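Local coordinates for Lmo0131 protein (Listeria monocytogenes, PDB 4Q6J) that is of unproven function but, as an EAL-domain protein, probably hydrolyses cyclic diguanylate as a cyclic-guanylate-specific phosphodiesterase, at residues 135-143 / 164-172; 88-99 / 121-129. All coordinates share one frame; numbering follows the deposited sequence. Where two conformers were deposited one is given.

Contact 1 (135-143 / 164-172); sequences LAIADKNLR and LAYLRSLPI
Two groups grip OD2 of D139, and one of them carries the contact across to S169: a water donates to D139 OD2 (2.7 Å) and to the carbonyl oxygen S169 O (2.8 Å). The second is R143, one helical turn on, whose NH1 makes a salt bridge of 2.7 Å to the same D139 OD2. Because D139 holds CG opposite its own backbone N (chi1 -174°), the carboxylate lies beside the last carbonyl of helix 163-169, S169 O. Its other oxygen, OD1, stands above the guanidinium plane of R143 and touches CD of P171 at 3.4 Å. Proline suits this place: its ring gives a compact apolar surface, with CG against CB of L142 at 3.6 Å, and it centres an inverse gamma turn just after the helix. Below the polar edge, L170, the first non-helical residue, sets CD2 at the backbone N of D139 (3.6 Å) and against both A138 CB and L142 CD1. The small A138 lets the leucine come close to the helix backbone. L135 completes the patch, its CD1 reaching A165 O (3.6 Å) and S169 CB. Both helices belong to the outer layer of the barrel: L142 and L170 rest on I126 of strand 122-127, L142 also touches V152 of strand 151-154, and M105 of helix 102-115 packs against L142 from the preceding helix.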
loop_
_atom_site.group_PDB
_atom_site.type_symbol
_atom_site.label_atom_id
_atom_site.label_comp_id
_atom_site.label_asym_id
_atom_site.label_seq_id
_atom_site.Cartn_x
_atom_site.Cartn_y
_atom_site.Cartn_z
ATOM N N LEU B 135 11.362 -10.929 8.343
ATOM C CA LEU B 135 11.374 -10.466 9.715
ATOM C C LEU B 135 12.597 -10.924 10.475
ATOM O O LEU B 135 12.809 -10.484 11.580
ATOM C CB LEU B 135 10.108 -10.953 10.450
ATOM C CG LEU B 135 8.789 -10.249 10.141
ATOM C CD1 LEU B 135 7.858 -10.282 11.326
ATOM C CD2 LEU B 135 9.013 -8.817 9.717
ATOM N N ALA B 136 13.383 -11.823 9.893
ATOM C CA ALA B 136 14.504 -12.417 10.614
ATOM C C ALA B 136 15.572 -11.412 11.071
ATOM O O ALA B 136 16.094 -11.532 12.180
ATOM C CB ALA B 136 15.127 -13.503 9.813
ATOM N N ILE B 137 15.909 -10.443 10.219
ATOM C CA ILE B 137 16.883 -9.406 10.578
ATOM C C ILE B 137 16.331 -8.531 11.696
ATOM O O ILE B 137 17.014 -8.270 12.682
ATOM C CB ILE B 137 17.249 -8.480 9.409
ATOM C CG1 ILE B 137 17.570 -9.295 8.161
ATOM C CG2 ILE B 137 18.448 -7.635 9.764
ATOM C CD1 ILE B 137 18.858 -10.053 8.263
ATOM N N ALA B 138 15.094 -8.081 11.542
ATOM C CA ALA B 138 14.434 -7.326 12.585
ATOM C C ALA B 138 14.462 -8.109 13.907
ATOM O O ALA B 138 14.798 -7.566 14.950
ATOM C CB ALA B 138 13.037 -7.036 12.170
ATOM N N ASP B 139 14.111 -9.390 13.841
ATOM C CA ASP B 139 14.075 -10.277 14.991
ATOM C C ASP B 139 15.417 -10.250 15.705
ATOM O O ASP B 139 15.484 -9.998 16.895
ATOM C CB ASP B 139 13.750 -11.677 14.492
ATOM C CG ASP B 139 13.535 -12.660 15.600
ATOM O OD1 ASP B 139 13.350 -12.227 16.760
ATOM O OD2 ASP B 139 13.536 -13.875 15.289
ATOM N N LYS B 140 16.490 -10.460 14.946
ATOM C CA LYS B 140 17.864 -10.366 15.468
ATOM C C LYS B 140 18.294 -9.013 16.054
ATOM O O LYS B 140 18.915 -8.965 17.096
ATOM C CB LYS B 140 18.854 -10.783 14.380
ATOM C CG LYS B 140 20.295 -10.885 14.860
ATOM C CD LYS B 140 21.054 -11.967 14.107
ATOM C CE LYS B 140 22.287 -12.433 14.890
ATOM N NZ LYS B 140 21.974 -13.254 16.116
ATOM N N ASN B 141 17.966 -7.934 15.359
ATOM C CA ASN B 141 18.184 -6.569 15.829
ATOM C C ASN B 141 17.575 -6.332 17.207
ATOM O O ASN B 141 18.233 -5.829 18.106
ATOM C CB ASN B 141 17.617 -5.559 14.819
ATOM C CG ASN B 141 18.495 -5.405 13.624
ATOM O OD1 ASN B 141 19.628 -5.827 13.651
ATOM N ND2 ASN B 141 17.989 -4.803 12.571
ATOM N N LEU B 142 16.312 -6.730 17.339
ATOM C CA LEU B 142 15.574 -6.615 18.572
ATOM C C LEU B 142 16.202 -7.482 19.638
ATOM O O LEU B 142 16.438 -7.013 20.738
ATOM C CB LEU B 142 14.119 -7.001 18.346
ATOM C CG LEU B 142 13.408 -5.984 17.461
ATOM C CD1 LEU B 142 12.082 -6.495 16.997
ATOM C CD2 LEU B 142 13.260 -4.692 18.218
ATOM N N ARG B 143 16.470 -8.736 19.319
ATOM C CA ARG B 143 16.986 -9.672 20.316
ATOM C C ARG B 143 18.251 -9.138 20.968
ATOM O O ARG B 143 18.443 -9.331 22.165
ATOM C CB ARG B 143 17.249 -11.073 19.736
ATOM C CG ARG B 143 16.019 -11.893 19.269
ATOM C CD ARG B 143 16.379 -13.396 19.170
ATOM N NE ARG B 143 15.637 -14.190 18.178
ATOM C CZ ARG B 143 14.457 -14.783 18.381
ATOM N NH1 ARG B 143 13.900 -15.495 17.411
ATOM N NH2 ARG B 143 13.822 -14.653 19.538
ATOM N N LEU B 164 -0.450 -10.083 13.025
ATOM C CA LEU B 164 -0.255 -11.447 13.489
ATOM C C LEU B 164 1.132 -12.006 13.208
ATOM O O LEU B 164 1.647 -12.778 13.988
ATOM C CB LEU B 164 -1.345 -12.380 12.973
ATOM C CG LEU B 164 -2.591 -12.317 13.840
ATOM C CD1 LEU B 164 -3.604 -13.333 13.347
ATOM C CD2 LEU B 164 -2.298 -12.554 15.304
ATOM N N ALA B 165 1.700 -11.634 12.063
ATOM C CA ALA B 165 3.041 -12.072 11.681
ATOM C C ALA B 165 4.112 -11.380 12.513
ATOM O O ALA B 165 5.098 -11.990 12.894
ATOM C CB ALA B 165 3.280 -11.825 10.249
ATOM N N TYR B 166 3.918 -10.097 12.780
ATOM C CA TYR B 166 4.753 -9.407 13.746
ATOM C C TYR B 166 4.757 -10.131 15.081
ATOM O O TYR B 166 5.799 -10.388 15.687
ATOM C CB TYR B 166 4.257 -7.984 13.944
ATOM C CG TYR B 166 4.799 -7.049 12.914
ATOM C CD1 TYR B 166 4.181 -6.899 11.686
ATOM C CD2 TYR B 166 5.936 -6.312 13.157
ATOM C CE1 TYR B 166 4.697 -6.017 10.727
ATOM C CE2 TYR B 166 6.465 -5.444 12.208
ATOM C CZ TYR B 166 5.854 -5.295 10.997
ATOM O OH TYR B 166 6.385 -4.411 10.066
ATOM N N LEU B 167 3.567 -10.464 15.537
ATOM C CA LEU B 167 3.407 -11.152 16.795
ATOM C C LEU B 167 4.096 -12.501 16.808
ATOM O O LEU B 167 4.709 -12.876 17.791
ATOM C CB LEU B 167 1.918 -11.336 17.077
ATOM C CG LEU B 167 1.608 -11.715 18.507
ATOM C CD1 LEU B 167 2.340 -10.839 19.494
ATOM C CD2 LEU B 167 0.144 -11.551 18.686
ATOM N N ARG B 168 3.977 -13.228 15.701
ATOM C CA ARG B 168 4.570 -14.540 15.544
ATOM C C ARG B 168 6.093 -14.495 15.500
ATOM O O ARG B 168 6.748 -15.247 16.200
ATOM C CB ARG B 168 4.053 -15.168 14.257
ATOM C CG ARG B 168 4.806 -16.387 13.844
ATOM C CD ARG B 168 4.394 -16.875 12.476
ATOM N NE ARG B 168 4.864 -18.242 12.270
ATOM C CZ ARG B 168 4.460 -19.049 11.298
ATOM N NH1 ARG B 168 3.565 -18.655 10.410
ATOM N NH2 ARG B 168 4.956 -20.254 11.235
ATOM N N SER B 169 6.654 -13.585 14.706
ATOM C CA SER B 169 8.064 -13.665 14.371
ATOM C C SER B 169 9.002 -12.580 14.935
ATOM O O SER B 169 10.191 -12.559 14.606
ATOM C CB SER B 169 8.214 -13.782 12.862
ATOM O OG SER B 169 7.357 -14.796 12.369
ATOM N N LEU B 170 8.480 -11.695 15.779
ATOM C CA LEU B 170 9.322 -10.743 16.502
ATOM C C LEU B 170 9.236 -11.000 18.013
ATOM O O LEU B 170 8.290 -11.638 18.475
ATOM C CB LEU B 170 8.910 -9.313 16.160
ATOM C CG LEU B 170 9.164 -8.926 14.711
ATOM C CD1 LEU B 170 8.735 -7.511 14.531
ATOM C CD2 LEU B 170 10.619 -9.100 14.415
ATOM N N PRO B 171 10.223 -10.526 18.789
ATOM C CA PRO B 171 10.214 -10.836 20.223
ATOM C C PRO B 171 9.434 -9.792 21.055
ATOM O O PRO B 171 9.950 -9.128 21.926
ATOM C CB PRO B 171 11.701 -10.861 20.568
ATOM C CG PRO B 171 12.256 -9.819 19.726
ATOM C CD PRO B 171 11.491 -9.895 18.393
ATOM N N ILE B 172 8.144 -9.704 20.772
ATOM C CA ILE B 172 7.265 -8.697 21.337
ATOM C C ILE B 172 6.915 -8.964 22.811
ATOM O O ILE B 172 6.575 -10.085 23.184
ATOM C CB ILE B 172 5.961 -8.607 20.503
ATOM C CG1 ILE B 172 6.263 -8.456 19.013
ATOM C CG2 ILE B 172 5.111 -7.474 20.977
ATOM C CD1 ILE B 172 7.178 -7.333 18.717
HETATM O O HOH W 1 11.819 -14.440 13.305
#

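Contact 2 (88-99 / 121-129). With EDO (1,2-ethanediol), chain N.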
loop_
_atom_site.group_PDB
_atom_site.type_symbol
_atom_site.label_atom_id
_atom_site.label_comp_id
_atom_site.label_asym_id
_atom_site.label_seq_id
_atom_site.Cartn_x
_atom_site.Cartn_y
_atom_site.Cartn_z
ATOM N N PHE B 88 10.088 4.707 36.377
ATOM C CA PHE B 88 9.131 4.765 35.268
ATOM C C PHE B 88 9.771 4.287 33.971
ATOM O O PHE B 88 10.926 4.591 33.717
ATOM C CB PHE B 88 8.599 6.200 35.097
ATOM C CG PHE B 88 7.857 6.713 36.298
ATOM C CD1 PHE B 88 6.531 6.370 36.511
ATOM C CD2 PHE B 88 8.475 7.534 37.221
ATOM C CE1 PHE B 88 5.856 6.825 37.611
ATOM C CE2 PHE B 88 7.788 7.997 38.315
ATOM C CZ PHE B 88 6.473 7.633 38.506
ATOM N N SER B 89 9.014 3.550 33.151
ATOM C CA SER B 89 9.446 3.234 31.783
ATOM C C SER B 89 9.065 4.338 30.811
ATOM O O SER B 89 8.108 5.056 31.027
ATOM C CB SER B 89 8.893 1.892 31.299
ATOM O OG SER B 89 7.512 1.985 31.052
ATOM N N ILE B 90 9.860 4.497 29.760
ATOM C CA ILE B 90 9.531 5.426 28.685
ATOM C C ILE B 90 9.735 4.724 27.351
ATOM O O ILE B 90 10.777 4.125 27.124
ATOM C CB ILE B 90 10.377 6.719 28.743
ATOM C CG1 ILE B 90 10.117 7.460 30.065
ATOM C CG2 ILE B 90 10.074 7.613 27.531
ATOM C CD1 ILE B 90 10.802 8.791 30.187
ATOM N N SER B 91 8.731 4.786 26.481
ATOM C CA SER B 91 8.856 4.202 25.135
ATOM C C SER B 91 9.277 5.225 24.083
ATOM O O SER B 91 8.994 6.415 24.229
ATOM C CB SER B 91 7.561 3.522 24.688
ATOM O OG SER B 91 6.540 4.466 24.558
ATOM N N ILE B 92 9.953 4.745 23.034
ATOM C CA ILE B 92 10.226 5.536 21.838
ATOM C C ILE B 92 9.710 4.810 20.607
ATOM O O ILE B 92 9.803 3.589 20.507
ATOM C CB ILE B 92 11.732 5.841 21.628
ATOM C CG1 ILE B 92 12.532 4.559 21.459
ATOM C CG2 ILE B 92 12.291 6.665 22.777
ATOM C CD1 ILE B 92 14.017 4.803 21.455
ATOM N N ASN B 93 9.165 5.582 19.679
ATOM C CA ASN B 93 8.633 5.039 18.454
ATOM C C ASN B 93 9.741 4.883 17.457
ATOM O O ASN B 93 10.411 5.856 17.110
ATOM C CB ASN B 93 7.567 5.977 17.899
ATOM C CG ASN B 93 6.350 6.018 18.769
ATOM O OD1 ASN B 93 6.097 5.096 19.542
ATOM N ND2 ASN B 93 5.597 7.082 18.672
ATOM N N ILE B 94 9.954 3.659 17.003
ATOM C CA ILE B 94 10.927 3.426 15.960
ATOM C C ILE B 94 10.228 2.706 14.827
ATOM O O ILE B 94 9.663 1.639 15.013
ATOM C CB ILE B 94 12.084 2.576 16.449
ATOM C CG1 ILE B 94 12.787 3.287 17.602
ATOM C CG2 ILE B 94 13.073 2.335 15.321
ATOM C CD1 ILE B 94 13.863 2.492 18.213
ATOM N N PRO B 95 10.227 3.317 13.647
ATOM C CA PRO B 95 9.644 2.739 12.436
ATOM C C PRO B 95 10.214 1.365 12.125
ATOM O O PRO B 95 11.397 1.121 12.348
ATOM C CB PRO B 95 10.081 3.723 11.350
ATOM C CG PRO B 95 10.316 4.993 12.051
ATOM C CD PRO B 95 10.844 4.625 13.397
ATOM N N ALA B 96 9.368 0.486 11.602
ATOM C CA ALA B 96 9.783 -0.859 11.246
ATOM C C ALA B 96 11.073 -0.896 10.392
ATOM O O ALA B 96 11.937 -1.712 10.632
ATOM C CB ALA B 96 8.644 -1.587 10.566
ATOM N N HIS B 97 11.166 -0.011 9.402
ATOM C CA HIS B 97 12.384 0.186 8.591
ATOM C C HIS B 97 13.668 0.320 9.415
ATOM O O HIS B 97 14.687 -0.284 9.102
ATOM C CB HIS B 97 12.232 1.425 7.678
ATOM C CG HIS B 97 13.532 1.943 7.114
ATOM N ND1 HIS B 97 14.150 1.383 6.013
ATOM C CD2 HIS B 97 14.321 2.976 7.497
ATOM C CE1 HIS B 97 15.267 2.037 5.756
ATOM N NE2 HIS B 97 15.397 3.010 6.638
ATOM N N TYR B 98 13.599 1.145 10.455
ATOM C CA TYR B 98 14.721 1.369 11.368
ATOM C C TYR B 98 15.026 0.138 12.244
ATOM O O TYR B 98 16.169 -0.185 12.477
ATOM C CB TYR B 98 14.420 2.555 12.266
ATOM C CG TYR B 98 14.989 3.839 11.776
ATOM C CD1 TYR B 98 16.218 4.280 12.215
ATOM C CD2 TYR B 98 14.308 4.615 10.867
ATOM C CE1 TYR B 98 16.754 5.447 11.759
ATOM C CE2 TYR B 98 14.838 5.796 10.404
ATOM C CZ TYR B 98 16.069 6.197 10.857
ATOM O OH TYR B 98 16.631 7.354 10.405
ATOM N N VAL B 99 13.986 -0.547 12.714
ATOM C CA VAL B 99 14.182 -1.760 13.488
ATOM C C VAL B 99 14.878 -2.843 12.651
ATOM O O VAL B 99 15.678 -3.626 13.160
ATOM C CB VAL B 99 12.854 -2.267 14.111
ATOM C CG1 VAL B 99 13.061 -3.606 14.805
ATOM C CG2 VAL B 99 12.290 -1.233 15.099
ATOM N N CYS B 121 13.848 0.010 31.746
ATOM C CA CYS B 121 12.842 1.057 31.707
ATOM C C CYS B 121 12.687 1.691 30.329
ATOM O O CYS B 121 11.968 2.664 30.181
ATOM C CB CYS B 121 13.184 2.124 32.710
ATOM S SG CYS B 121 13.121 1.498 34.378
ATOM N N LEU B 122 13.386 1.165 29.327
ATOM C CA LEU B 122 13.156 1.604 27.946
ATOM C C LEU B 122 12.318 0.574 27.231
ATOM O O LEU B 122 12.521 -0.616 27.405
ATOM C CB LEU B 122 14.452 1.863 27.151
ATOM C CG LEU B 122 14.322 2.306 25.680
ATOM C CD1 LEU B 122 14.085 3.787 25.604
ATOM C CD2 LEU B 122 15.575 1.937 24.932
ATOM N N GLU B 123 11.393 1.080 26.412
ATOM C CA GLU B 123 10.559 0.283 25.525
ATOM C C GLU B 123 10.721 0.811 24.084
ATOM O O GLU B 123 10.556 1.993 23.834
ATOM C CB GLU B 123 9.104 0.381 25.985
ATOM C CG GLU B 123 8.101 -0.165 25.010
ATOM C CD GLU B 123 6.663 -0.047 25.563
ATOM O OE1 GLU B 123 6.485 -0.341 26.760
ATOM O OE2 GLU B 123 5.727 0.351 24.831
ATOM N N ILE B 124 11.100 -0.074 23.169
ATOM C CA ILE B 124 11.061 0.234 21.746
ATOM C C ILE B 124 9.687 -0.132 21.248
ATOM O O ILE B 124 9.294 -1.283 21.324
ATOM C CB ILE B 124 12.094 -0.572 20.952
ATOM C CG1 ILE B 124 13.515 -0.101 21.278
ATOM C CG2 ILE B 124 11.826 -0.483 19.453
ATOM C CD1 ILE B 124 14.600 -0.922 20.611
ATOM N N GLU B 125 8.957 0.871 20.767
ATOM C CA GLU B 125 7.629 0.680 20.218
ATOM C C GLU B 125 7.699 0.717 18.695
ATOM O O GLU B 125 8.031 1.735 18.097
ATOM C CB GLU B 125 6.661 1.736 20.734
ATOM C CG GLU B 125 5.373 1.703 19.959
ATOM C CD GLU B 125 4.326 2.653 20.473
ATOM O OE1 GLU B 125 4.461 3.173 21.581
ATOM O OE2 GLU B 125 3.334 2.881 19.759
ATOM N N ILE B 126 7.413 -0.410 18.067
ATOM C CA ILE B 126 7.564 -0.559 16.630
ATOM C C ILE B 126 6.363 0.081 15.945
ATOM O O ILE B 126 5.215 -0.260 16.252
ATOM C CB ILE B 126 7.705 -2.061 16.213
ATOM C CG1 ILE B 126 8.824 -2.738 17.004
ATOM C CG2 ILE B 126 7.904 -2.201 14.698
ATOM C CD1 ILE B 126 8.802 -4.218 16.905
ATOM N N ILE B 127 6.629 1.025 15.052
ATOM C CA ILE B 127 5.583 1.733 14.336
ATOM C C ILE B 127 5.731 1.546 12.811
ATOM O O ILE B 127 6.612 0.804 12.364
ATOM C CB ILE B 127 5.499 3.245 14.740
ATOM C CG1 ILE B 127 6.735 4.032 14.300
ATOM C CG2 ILE B 127 5.251 3.382 16.201
ATOM C CD1 ILE B 127 6.477 5.498 14.211
ATOM N N GLU B 128 4.857 2.179 12.025
ATOM C CA GLU B 128 4.950 2.148 10.565
ATOM C C GLU B 128 5.178 0.743 10.020
ATOM O O GLU B 128 6.032 0.516 9.175
ATOM C CB GLU B 128 6.010 3.148 10.083
ATOM C CG GLU B 128 5.599 4.554 10.482
ATOM C CD GLU B 128 6.616 5.648 10.169
ATOM O OE1 GLU B 128 7.593 5.380 9.466
ATOM O OE2 GLU B 128 6.435 6.797 10.629
ATOM N N ARG B 129 4.404 -0.206 10.515
ATOM C CA ARG B 129 4.666 -1.578 10.200
ATOM C C ARG B 129 4.103 -1.910 8.821
ATOM O O ARG B 129 3.035 -1.436 8.483
ATOM C CB ARG B 129 4.040 -2.439 11.289
ATOM C CG ARG B 129 4.431 -2.008 12.702
ATOM C CD ARG B 129 3.881 -2.955 13.801
ATOM N NE ARG B 129 2.435 -2.852 13.956
ATOM C CZ ARG B 129 1.560 -3.593 13.281
ATOM N NH1 ARG B 129 0.258 -3.438 13.458
ATOM N NH2 ARG B 129 1.995 -4.497 12.432
HETATM C C1 EDO N . 3.620 -1.306 28.675
HETATM O O1 EDO N . 3.996 -0.482 27.560
HETATM C C2 EDO N . 3.576 -0.501 29.962
HETATM O O2 EDO N . 2.487 0.428 29.932
HETATM O O HOH W 2 4.269 2.775 24.846
HETATM O O HOH W 3 8.797 1.645 8.489
#
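I94 and I124 meet where the contact is packed closely, I94 CD1 lying 3.8 Å from I124 CG2 as the two side chains slant across each other. On the same face, I92 CD1 approaches L122 CD1, while V99 of the following helical turn sets CG2 against I126 CG1 at 4.2 Å. Isoleucine, leucine and valine suit this face, since their branched apolar ends fill the seam between sheet and helices: I90 and I92 lie on Q80 and A77 of helix 66-83. Beneath them the parallel backbones are stitched from I90 N to C121 O (2.8 Å) through to A96 N, which reaches I127 O at 2.9 Å with a more bent N-H...O angle of 142°. Strands 89-95 and 122-127 are neighbours in the TIM barrel, joined by a beta-alpha-beta crossover through helix 102-115, and their 38° twist helps curl the sheet. The face of S91, N93, E123 and E125, turned into the barrel, is largely polar and holds water, with P95 and I127 at its far end. E123 and E125 extend their chains, CG anti to the backbone N in each, and one water donates to S91 OG, E123 OE2 and, at a longer 3.3 Å, E125 OE1. The short serine lets that water fit beside the acids. E123 OE1 also accepts a 2.6 Å hydrogen bond from O1 of a 1,2-ethanediol, probably from the crystallisation liquor, while E123 OE2 is hydrogen-bonded to S153 OG. N93 runs alongside E125 and is crossed at about a right angle by I127. Toward solvent, E128 lays OE1 beside P95 CB at 3.5 Å, and a second water joins H97 N to E128 O.

Overall arrangement
The chain runs through contact 2 first and contact 1 next, strand 122-127 leading on to helix 136-146, with the two centres about 13 Å apart. Contact 2 pairs adjacent barrel strands about 6 Å from the centre of the chain; contact 1 packs helices 136-146 and 163-169 in the outer layer, about 17 Å from it. They meet directly: N141 ND2 probably hydrogen-bonds V99 O at 2.7 Å, L142 packs on V99, and the hydroxyl end of Y166 lies by A96 and R129. Sheet and helical shell of the EAL domain are thus joined, with the polar interior of contact 2 facing away from the helices.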